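Local coordinates for glutathione s-transferase S2 (Nilaparvata lugens, PDB 5H5L), which binds glutathione and, as a sigma-class glutathione transferase also known as prostaglandin D synthase, probably joins glutathione to electrophilic substrates with release of halide, at residues Leu22-Val27 and Leu187-Ala192; Glu82-Met87 and Leu144-Leu149; Thr125-Phe130 and Asp172-Ile177. All coordinates share one frame; numbering follows the deposited sequence.

Contact 1: Leu22-Val27 and Leu187-Ala192; sequences LSYLDV and LPKIKA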
loop_
_atom_site.group_PDB
_atom_site.type_symbol
_atom_site.label_atom_id
_atom_site.label_comp_id
_atom_site.label_asym_id
_atom_site.label_seq_id
_atom_site.Cartn_x
_atom_site.Cartn_y
_atom_site.Cartn_z
ATOM N N LEU B 22 -12.392 -2.631 -14.247
ATOM C CA LEU B 22 -12.478 -2.512 -15.704
ATOM C C LEU B 22 -13.898 -2.808 -16.178
ATOM O O LEU B 22 -14.409 -2.134 -17.081
ATOM C CB LEU B 22 -11.477 -3.454 -16.357
ATOM C CG LEU B 22 -9.993 -3.080 -16.202
ATOM C CD1 LEU B 22 -9.164 -4.218 -16.636
ATOM C CD2 LEU B 22 -9.684 -1.871 -17.050
ATOM N N SER B 23 -14.572 -3.746 -15.508
ATOM C CA SER B 23 -15.977 -4.032 -15.817
ATOM C C SER B 23 -16.844 -2.843 -15.472
ATOM O O SER B 23 -17.639 -2.377 -16.297
ATOM C CB SER B 23 -16.430 -5.270 -15.061
ATOM O OG SER B 23 -15.719 -6.388 -15.527
ATOM N N TYR B 24 -16.660 -2.284 -14.275
ATOM C CA TYR B 24 -17.397 -1.078 -13.938
ATOM C C TYR B 24 -17.144 0.024 -14.951
ATOM O O TYR B 24 -18.038 0.820 -15.248
ATOM C CB TYR B 24 -17.024 -0.578 -12.557
ATOM C CG TYR B 24 -17.875 0.565 -12.093
ATOM C CD1 TYR B 24 -19.049 0.343 -11.391
ATOM C CD2 TYR B 24 -17.501 1.856 -12.308
ATOM C CE1 TYR B 24 -19.815 1.398 -10.922
ATOM C CE2 TYR B 24 -18.260 2.914 -11.840
ATOM C CZ TYR B 24 -19.427 2.675 -11.160
ATOM O OH TYR B 24 -20.176 3.741 -10.695
ATOM N N LEU B 25 -15.909 0.136 -15.437
ATOM C CA LEU B 25 -15.578 1.168 -16.424
ATOM C C LEU B 25 -16.227 0.907 -17.779
ATOM O O LEU B 25 -16.303 1.822 -18.609
ATOM C CB LEU B 25 -14.066 1.238 -16.634
ATOM C CG LEU B 25 -13.234 2.208 -15.815
ATOM C CD1 LEU B 25 -11.767 2.016 -16.207
ATOM C CD2 LEU B 25 -13.660 3.657 -16.081
ATOM N N ASP B 26 -16.654 -0.326 -18.010
ATOM C CA ASP B 26 -17.294 -0.748 -19.244
ATOM C C ASP B 26 -16.344 -0.608 -20.431
ATOM O O ASP B 26 -16.735 -0.135 -21.494
ATOM C CB ASP B 26 -18.583 0.042 -19.478
ATOM C CG ASP B 26 -19.577 -0.711 -20.356
ATOM O OD1 ASP B 26 -19.531 -1.959 -20.358
ATOM O OD2 ASP B 26 -20.381 -0.043 -21.052
ATOM N N VAL B 27 -15.088 -1.009 -20.243
ATOM C CA VAL B 27 -14.114 -1.019 -21.338
ATOM C C VAL B 27 -13.749 -2.460 -21.638
ATOM O O VAL B 27 -13.697 -3.289 -20.725
ATOM C CB VAL B 27 -12.855 -0.194 -21.020
ATOM C CG1 VAL B 27 -13.223 1.256 -20.879
ATOM C CG2 VAL B 27 -12.164 -0.717 -19.756
ATOM N N LEU B 187 -23.981 -3.944 -8.348
ATOM C CA LEU B 187 -23.710 -2.961 -9.383
ATOM C C LEU B 187 -23.797 -3.668 -10.731
ATOM O O LEU B 187 -23.225 -4.758 -10.887
ATOM C CB LEU B 187 -22.334 -2.315 -9.172
ATOM C CG LEU B 187 -22.269 -1.504 -7.868
ATOM C CD1 LEU B 187 -20.814 -1.067 -7.447
ATOM C CD2 LEU B 187 -23.178 -0.290 -7.976
ATOM N N PRO B 188 -24.546 -3.130 -11.698
ATOM C CA PRO B 188 -24.900 -3.934 -12.884
ATOM C C PRO B 188 -23.694 -4.515 -13.592
ATOM O O PRO B 188 -23.660 -5.713 -13.909
ATOM C CB PRO B 188 -25.658 -2.929 -13.759
ATOM C CG PRO B 188 -26.160 -1.922 -12.848
ATOM C CD PRO B 188 -25.226 -1.825 -11.697
ATOM N N LYS B 189 -22.675 -3.697 -13.831
ATOM C CA LYS B 189 -21.533 -4.207 -14.572
ATOM C C LYS B 189 -20.733 -5.178 -13.733
ATOM O O LYS B 189 -20.205 -6.166 -14.258
ATOM C CB LYS B 189 -20.699 -3.046 -15.083
ATOM C CG LYS B 189 -21.514 -2.179 -16.073
ATOM C CD LYS B 189 -20.986 -0.762 -16.235
ATOM C CE LYS B 189 -20.884 -0.044 -14.869
ATOM N NZ LYS B 189 -21.343 1.383 -14.845
ATOM N N ILE B 190 -20.678 -4.976 -12.422
ATOM C CA ILE B 190 -19.972 -5.961 -11.615
ATOM C C ILE B 190 -20.775 -7.257 -11.570
ATOM O O ILE B 190 -20.233 -8.357 -11.754
ATOM C CB ILE B 190 -19.667 -5.371 -10.224
ATOM C CG1 ILE B 190 -18.631 -4.217 -10.406
ATOM C CG2 ILE B 190 -19.167 -6.459 -9.303
ATOM C CD1 ILE B 190 -18.268 -3.441 -9.146
ATOM N N LYS B 191 -22.088 -7.137 -11.383
ATOM C CA LYS B 191 -22.995 -8.282 -11.443
ATOM C C LYS B 191 -22.803 -9.084 -12.725
ATOM O O LYS B 191 -22.651 -10.309 -12.702
ATOM C CB LYS B 191 -24.428 -7.758 -11.357
ATOM C CG LYS B 191 -25.456 -8.784 -10.926
ATOM C CD LYS B 191 -26.816 -8.124 -10.791
ATOM C CE LYS B 191 -27.862 -9.122 -10.329
ATOM N NZ LYS B 191 -28.097 -10.163 -11.355
ATOM N N ALA B 192 -22.855 -8.400 -13.856
ATOM C CA ALA B 192 -22.582 -9.036 -15.138
ATOM C C ALA B 192 -21.266 -9.792 -15.114
ATOM O O ALA B 192 -21.195 -10.962 -15.512
ATOM C CB ALA B 192 -22.562 -7.977 -16.239
#

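Contact 2: Glu82-Met87 and Leu144-Leu149; sequences EWEDLM and LANGKL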
loop_
_atom_site.group_PDB
_atom_site.type_symbol
_atom_site.label_atom_id
_atom_site.label_comp_id
_atom_site.label_asym_id
_atom_site.label_seq_id
_atom_site.Cartn_x
_atom_site.Cartn_y
_atom_site.Cartn_z
ATOM N N GLU B 82 -8.523 16.293 -1.994
ATOM C CA GLU B 82 -7.450 15.455 -1.458
ATOM C C GLU B 82 -7.882 14.757 -0.181
ATOM O O GLU B 82 -7.463 13.621 0.075
ATOM C CB GLU B 82 -6.177 16.250 -1.167
ATOM C CG GLU B 82 -5.661 17.088 -2.288
ATOM C CD GLU B 82 -6.278 18.456 -2.229
ATOM O OE1 GLU B 82 -7.399 18.581 -2.755
ATOM O OE2 GLU B 82 -5.681 19.365 -1.586
ATOM N N TRP B 83 -8.676 15.439 0.659
ATOM C CA TRP B 83 -9.109 14.835 1.914
ATOM C C TRP B 83 -9.978 13.622 1.650
ATOM O O TRP B 83 -9.835 12.585 2.309
ATOM C CB TRP B 83 -9.866 15.845 2.774
ATOM C CG TRP B 83 -10.306 15.255 4.059
ATOM C CD1 TRP B 83 -11.529 14.758 4.349
ATOM C CD2 TRP B 83 -9.501 15.059 5.237
ATOM N NE1 TRP B 83 -11.547 14.263 5.625
ATOM C CE2 TRP B 83 -10.310 14.436 6.188
ATOM C CE3 TRP B 83 -8.176 15.356 5.565
ATOM C CZ2 TRP B 83 -9.853 14.111 7.468
ATOM C CZ3 TRP B 83 -7.717 15.034 6.833
ATOM C CH2 TRP B 83 -8.562 14.417 7.770
ATOM N N GLU B 84 -10.876 13.727 0.676
ATOM C CA GLU B 84 -11.731 12.592 0.356
ATOM C C GLU B 84 -10.909 11.421 -0.171
ATOM O O GLU B 84 -11.166 10.267 0.199
ATOM C CB GLU B 84 -12.818 13.003 -0.642
ATOM C CG GLU B 84 -13.903 13.802 0.010
ATOM C CD GLU B 84 -15.146 13.893 -0.830
ATOM O OE1 GLU B 84 -15.137 13.428 -1.994
ATOM O OE2 GLU B 84 -16.135 14.422 -0.289
ATOM N N ASP B 85 -9.893 11.688 -1.007
ATOM C CA ASP B 85 -9.018 10.589 -1.426
ATOM C C ASP B 85 -8.240 10.009 -0.249
ATOM O O ASP B 85 -7.993 8.802 -0.199
ATOM C CB ASP B 85 -8.043 11.044 -2.515
ATOM C CG ASP B 85 -8.686 11.064 -3.890
ATOM O OD1 ASP B 85 -9.460 10.135 -4.214
ATOM O OD2 ASP B 85 -8.418 12.005 -4.648
ATOM N N LEU B 86 -7.809 10.855 0.689
ATOM C CA LEU B 86 -7.140 10.337 1.877
ATOM C C LEU B 86 -8.052 9.373 2.633
ATOM O O LEU B 86 -7.605 8.339 3.128
ATOM C CB LEU B 86 -6.710 11.463 2.797
ATOM C CG LEU B 86 -5.973 11.090 4.081
ATOM C CD1 LEU B 86 -4.692 10.309 3.810
ATOM C CD2 LEU B 86 -5.662 12.364 4.891
ATOM N N MET B 87 -9.331 9.696 2.729
ATOM C CA MET B 87 -10.260 8.835 3.444
ATOM C C MET B 87 -10.423 7.481 2.769
ATOM O O MET B 87 -10.630 6.467 3.447
ATOM C CB MET B 87 -11.606 9.542 3.580
ATOM C CG MET B 87 -11.543 10.827 4.427
ATOM S SD MET B 87 -11.073 10.555 6.135
ATOM C CE MET B 87 -9.310 10.891 6.083
ATOM N N LEU B 144 -17.047 2.522 2.605
ATOM C CA LEU B 144 -15.754 2.619 3.256
ATOM C C LEU B 144 -15.379 4.057 3.532
ATOM O O LEU B 144 -14.717 4.329 4.537
ATOM C CB LEU B 144 -14.650 1.970 2.418
ATOM C CG LEU B 144 -14.353 0.489 2.553
ATOM C CD1 LEU B 144 -13.098 0.212 1.695
ATOM C CD2 LEU B 144 -14.162 0.000 4.003
ATOM N N ALA B 145 -15.794 4.994 2.678
ATOM C CA ALA B 145 -15.294 6.346 2.811
ATOM C C ALA B 145 -16.266 7.354 2.227
ATOM O O ALA B 145 -16.893 7.090 1.198
ATOM C CB ALA B 145 -13.951 6.494 2.107
ATOM N N ASN B 146 -16.372 8.509 2.900
ATOM C CA ASN B 146 -17.005 9.720 2.366
ATOM C C ASN B 146 -18.503 9.545 2.080
ATOM O O ASN B 146 -19.096 10.320 1.321
ATOM C CB ASN B 146 -16.310 10.194 1.089
ATOM C CG ASN B 146 -14.810 10.380 1.255
ATOM O OD1 ASN B 146 -14.346 11.063 2.171
ATOM N ND2 ASN B 146 -14.048 9.799 0.336
ATOM N N GLY B 147 -19.144 8.534 2.645
ATOM C CA GLY B 147 -20.555 8.346 2.382
ATOM C C GLY B 147 -20.905 8.099 0.937
ATOM O O GLY B 147 -22.041 8.339 0.545
ATOM N N LYS B 148 -19.969 7.622 0.117
ATOM C CA LYS B 148 -20.303 7.330 -1.275
ATOM C C LYS B 148 -19.390 6.236 -1.816
ATOM O O LYS B 148 -18.295 5.993 -1.295
ATOM C CB LYS B 148 -20.220 8.586 -2.167
ATOM C CG LYS B 148 -18.866 9.284 -2.194
ATOM C CD LYS B 148 -18.907 10.667 -2.905
ATOM C CE LYS B 148 -17.543 11.337 -2.877
ATOM N NZ LYS B 148 -17.449 12.750 -3.354
ATOM N N LEU B 149 -19.874 5.582 -2.872
ATOM C CA LEU B 149 -19.161 4.480 -3.508
ATOM C C LEU B 149 -17.776 4.922 -3.987
ATOM O O LEU B 149 -17.629 5.970 -4.623
ATOM C CB LEU B 149 -19.958 3.950 -4.694
ATOM C CG LEU B 149 -19.356 2.708 -5.373
ATOM C CD1 LEU B 149 -19.560 1.473 -4.515
ATOM C CD2 LEU B 149 -19.945 2.480 -6.721
#

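Contact 3: Thr125-Phe130 and Asp172-Ile177; sequences TVPFYF and DKYEHI. With EDO (1,2-ethanediol), chain H.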
loop_
_atom_site.group_PDB
_atom_site.type_symbol
_atom_site.label_atom_id
_atom_site.label_comp_id
_atom_site.label_asym_id
_atom_site.label_seq_id
_atom_site.Cartn_x
_atom_site.Cartn_y
_atom_site.Cartn_z
ATOM N N THR B 125 -7.493 -11.543 14.929
ATOM C CA THR B 125 -7.211 -10.568 13.881
ATOM C C THR B 125 -8.471 -10.116 13.150
ATOM O O THR B 125 -8.681 -8.913 12.954
ATOM C CB THR B 125 -6.216 -11.145 12.895
ATOM O OG1 THR B 125 -5.081 -11.606 13.622
ATOM C CG2 THR B 125 -5.757 -10.080 11.896
ATOM N N VAL B 126 -9.265 -11.058 12.647
ATOM C CA VAL B 126 -10.511 -10.699 11.984
ATOM C C VAL B 126 -11.414 -9.855 12.880
ATOM O O VAL B 126 -11.849 -8.781 12.440
ATOM C CB VAL B 126 -11.211 -11.969 11.461
ATOM C CG1 VAL B 126 -12.591 -11.649 10.965
ATOM C CG2 VAL B 126 -10.379 -12.610 10.377
ATOM N N PRO B 127 -11.732 -10.255 14.117
ATOM C CA PRO B 127 -12.544 -9.347 14.941
ATOM C C PRO B 127 -11.920 -7.964 15.121
ATOM O O PRO B 127 -12.631 -6.941 15.076
ATOM C CB PRO B 127 -12.663 -10.096 16.283
ATOM C CG PRO B 127 -12.410 -11.510 15.970
ATOM C CD PRO B 127 -11.451 -11.524 14.813
ATOM N N PHE B 128 -10.611 -7.896 15.343
ATOM C CA PHE B 128 -9.990 -6.596 15.572
ATOM C C PHE B 128 -10.256 -5.668 14.393
ATOM O O PHE B 128 -10.819 -4.575 14.552
ATOM C CB PHE B 128 -8.488 -6.754 15.817
ATOM C CG PHE B 128 -7.765 -5.445 15.978
ATOM C CD1 PHE B 128 -7.662 -4.852 17.216
ATOM C CD2 PHE B 128 -7.244 -4.784 14.876
ATOM C CE1 PHE B 128 -7.016 -3.639 17.370
ATOM C CE2 PHE B 128 -6.600 -3.574 15.020
ATOM C CZ PHE B 128 -6.491 -2.999 16.269
ATOM N N TYR B 129 -9.902 -6.111 13.184
ATOM C CA TYR B 129 -10.092 -5.265 12.004
ATOM C C TYR B 129 -11.555 -5.161 11.619
ATOM O O TYR B 129 -12.048 -4.070 11.317
ATOM C CB TYR B 129 -9.287 -5.795 10.803
ATOM C CG TYR B 129 -7.817 -5.485 10.929
ATOM C CD1 TYR B 129 -7.300 -4.257 10.544
ATOM C CD2 TYR B 129 -6.954 -6.406 11.457
ATOM C CE1 TYR B 129 -5.945 -3.980 10.685
ATOM C CE2 TYR B 129 -5.619 -6.136 11.614
ATOM C CZ TYR B 129 -5.111 -4.933 11.217
ATOM O OH TYR B 129 -3.774 -4.684 11.399
ATOM N N PHE B 130 -12.278 -6.283 11.607
ATOM C CA PHE B 130 -13.613 -6.221 11.020
ATOM C C PHE B 130 -14.614 -5.484 11.901
ATOM O O PHE B 130 -15.554 -4.894 11.360
ATOM C CB PHE B 130 -14.122 -7.605 10.698
ATOM C CG PHE B 130 -13.521 -8.187 9.452
ATOM C CD1 PHE B 130 -12.238 -7.829 9.045
ATOM C CD2 PHE B 130 -14.234 -9.078 8.693
ATOM C CE1 PHE B 130 -11.686 -8.362 7.897
ATOM C CE2 PHE B 130 -13.690 -9.640 7.549
ATOM C CZ PHE B 130 -12.430 -9.281 7.141
ATOM N N ASP B 172 -20.569 -12.654 7.546
ATOM C CA ASP B 172 -22.006 -12.604 7.813
ATOM C C ASP B 172 -22.338 -11.815 9.070
ATOM O O ASP B 172 -23.275 -11.019 9.070
ATOM C CB ASP B 172 -22.577 -14.017 7.929
ATOM C CG ASP B 172 -22.845 -14.653 6.584
ATOM O OD1 ASP B 172 -23.067 -13.920 5.599
ATOM O OD2 ASP B 172 -22.841 -15.898 6.520
ATOM N N LYS B 173 -21.609 -12.040 10.165
ATOM C CA LYS B 173 -22.004 -11.398 11.412
ATOM C C LYS B 173 -21.712 -9.905 11.413
ATOM O O LYS B 173 -22.224 -9.186 12.280
ATOM C CB LYS B 173 -21.311 -12.084 12.591
ATOM C CG LYS B 173 -19.808 -12.012 12.533
ATOM C CD LYS B 173 -19.146 -12.764 13.688
ATOM C CE LYS B 173 -19.458 -14.232 13.621
ATOM N NZ LYS B 173 -18.650 -14.964 14.603
ATOM N N TYR B 174 -20.937 -9.412 10.445
ATOM C CA TYR B 174 -20.625 -7.988 10.360
ATOM C C TYR B 174 -21.643 -7.370 9.410
ATOM O O TYR B 174 -21.437 -7.314 8.200
ATOM C CB TYR B 174 -19.184 -7.777 9.908
ATOM C CG TYR B 174 -18.206 -8.456 10.833
ATOM C CD1 TYR B 174 -17.873 -7.887 12.065
ATOM C CD2 TYR B 174 -17.664 -9.676 10.511
ATOM C CE1 TYR B 174 -17.004 -8.487 12.909
ATOM C CE2 TYR B 174 -16.771 -10.307 11.360
ATOM C CZ TYR B 174 -16.451 -9.716 12.556
ATOM O OH TYR B 174 -15.575 -10.363 13.395
ATOM N N GLU B 175 -22.740 -6.885 10.001
ATOM C CA GLU B 175 -23.913 -6.415 9.270
ATOM C C GLU B 175 -23.548 -5.367 8.226
ATOM O O GLU B 175 -24.083 -5.380 7.117
ATOM C CB GLU B 175 -24.928 -5.843 10.270
ATOM C CG GLU B 175 -26.116 -5.088 9.698
ATOM C CD GLU B 175 -27.038 -4.492 10.796
ATOM O OE1 GLU B 175 -26.915 -4.885 11.982
ATOM O OE2 GLU B 175 -27.880 -3.616 10.470
ATOM N N HIS B 176 -22.675 -4.424 8.572
ATOM C CA HIS B 176 -22.425 -3.335 7.635
ATOM C C HIS B 176 -21.429 -3.729 6.547
ATOM O O HIS B 176 -21.554 -3.245 5.414
ATOM C CB HIS B 176 -22.009 -2.114 8.429
ATOM C CG HIS B 176 -23.061 -1.699 9.414
ATOM N ND1 HIS B 176 -22.991 -1.991 10.763
ATOM C CD2 HIS B 176 -24.253 -1.095 9.221
ATOM C CE1 HIS B 176 -24.085 -1.553 11.359
ATOM N NE2 HIS B 176 -24.868 -1.010 10.444
ATOM N N ILE B 177 -20.472 -4.618 6.846
ATOM C CA ILE B 177 -19.639 -5.195 5.788
ATOM C C ILE B 177 -20.499 -5.980 4.810
ATOM O O ILE B 177 -20.398 -5.809 3.594
ATOM C CB ILE B 177 -18.522 -6.064 6.389
ATOM C CG1 ILE B 177 -17.613 -5.219 7.260
ATOM C CG2 ILE B 177 -17.734 -6.744 5.298
ATOM C CD1 ILE B 177 -16.509 -6.078 7.973
HETATM C C1 EDO H . -18.012 -9.356 16.151
HETATM O O1 EDO H . -17.121 -10.512 16.275
HETATM C C2 EDO H . -19.504 -9.714 15.946
HETATM O O2 EDO H . -20.329 -8.526 15.856
#

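Contact 1: Leu22-Val27 and Leu187-Ala192
Lys189 reaches across from the first turn of helix 188-196 and lays the end of its side chain over one face of the Tyr24 ring. Its NZ stands 4.1 Å above the ring plane and over the centre, only 10° off the normal through the centroid; NZ makes a cation-pi contact, and Lys189 CE adds a CH-pi contact over the same face. A turn at chi3 (-55°) brings Lys189 CE to 3.0 Å from Tyr24 O, a tight approach. Lys189 NZ lies 3.4 Å from Tyr24 O, but the angle is too poor for a hydrogen bond. Nearer the backbone, Lys189 CB rests 3.4 Å from Ser23 O, while CD meets Asp26 CB where the helix 15-25 ends in a Schellman motif. The tyrosine ring is also met obliquely by Leu187 CD1 and Ile190 CD1, and from outside the two segments Leu77 and Ala75 touch the Tyr24 side chain. The carboxylate of Asp26 remains 6.4 Å from the Lys189 ammonium, measured from OD2 to NZ, so it could influence the charge only from a distance. The thioredoxin-like and helical domains are thus joined here by an aromatic face, a cation and aliphatic contacts rather than by a salt bridge.

Contact 2: Glu82-Met87 and Leu144-Leu149
Glu84 OE1 is gripped by two donors, the ammonium of Lys148 across the contact and the backbone N of Ser80 just before helix 82-106. Lys148 NZ meets Glu84 OE1 at 2.8 Å in a salt bridge, on the syn side and close to the carboxylate plane. The lysine leaves the backbone in the crowded position, CG between N and carbonyl carbon (chi1 58°), and runs extended beyond it, crossing the glutamate at about a right angle. Asn146 makes the second link: its ND2 donates to Glu84 O over 2.9 Å in a nearly straight bond (172°), with the acceptor in the amide plane but the donor above the carbonyl plane. Asn146 OD1 packs 3.5 Å from Glu84 CG and 3.4 Å from Met87 CB, and the amide lies stacked at 24° to the glutamate carboxylate. Ala145 CB adds an apolar touch, 4.1 Å from Met87 CB. An alanine in place of Glu84 would probably leave the Lys148 ammonium and the Ser80 N-H without this acceptor and the Asn146 amide without the group stacked on it, though the bond from Asn146 ND2 to the backbone O could remain. Asn146 and Gly147 form the corner of a type I' turn, both with positive phi, which presents Asn146 and Lys148 to the helix. This turn, between helices 111-139 and 151-164, docks on the first turns of helix 82-106, where Ile88 also touches Ala145 and Asn146, while Trp83 and Met87 pack against Val61 of the second subunit, in strand 59-62.

Contact 3: Thr125-Phe130 and Asp172-Ile177
Phe130 meets one face of the Tyr174 ring in two ways at once, through its CB and through its ring edge. Phe130 CB stands 3.6 Å above the plane and over the centre, a CH-pi contact, while the phenyl turns its edge to the tyrosine in a T-shaped pair with centroids 5.5 Å apart and planes at 73°. Phe130 CD2 is the phenyl atom nearest the tyrosine, 3.9 Å from Tyr174 CE2. Phe130 CD2 also lies 3.8 Å from Ile177 CD1, whose chain crosses the phenylalanine at about a right angle. On the opposite face of Tyr174, Lys173 CG packs toward the rim. The phenol reaches the kink of helix 111-139, with Tyr174 OH 3.6 Å from Pro127 CA. Tyr174 OH also accepts a hydrogen bond, 3.3 Å long, from O1 of a 1,2-ethanediol, probably from the crystallisation liquor. Tyr174 is the N-cap residue of helix 175-185, near whose start the N-H groups of His176 and Ile177 are hydrogen-bonded to Asn134 OD1 of helix 111-139. Phe98 and Leu160 pack around the phenylalanine. Across the two segments, cohesion rests on aromatic and aliphatic surfaces, and Asn134 adds a polar tie between the two helices.

Overall arrangement
Contacts 1 and 2 lie at the surface, whereas contact 3 is largely buried. Charge matters in the first two: a lysine over an aromatic face where the N-terminal domain meets helix 188-196, and a salt bridge beside a hydrogen bond from an asparagine amide where a turn docks on helix 82-106. Contact 3, wholly within the helical domain, relies on aromatic and aliphatic packing. Contacts 1 and 2 touch through Leu149, whose CD2 lies 3.7 Å from Leu187 CD1. Contact 3 touches neither, yet it shares their surroundings: helix 111-139 leads to the turn of contact 2, helix 82-106 packs on contact 3 through Phe98, and helix 175-185 is followed by the helix of contact 1.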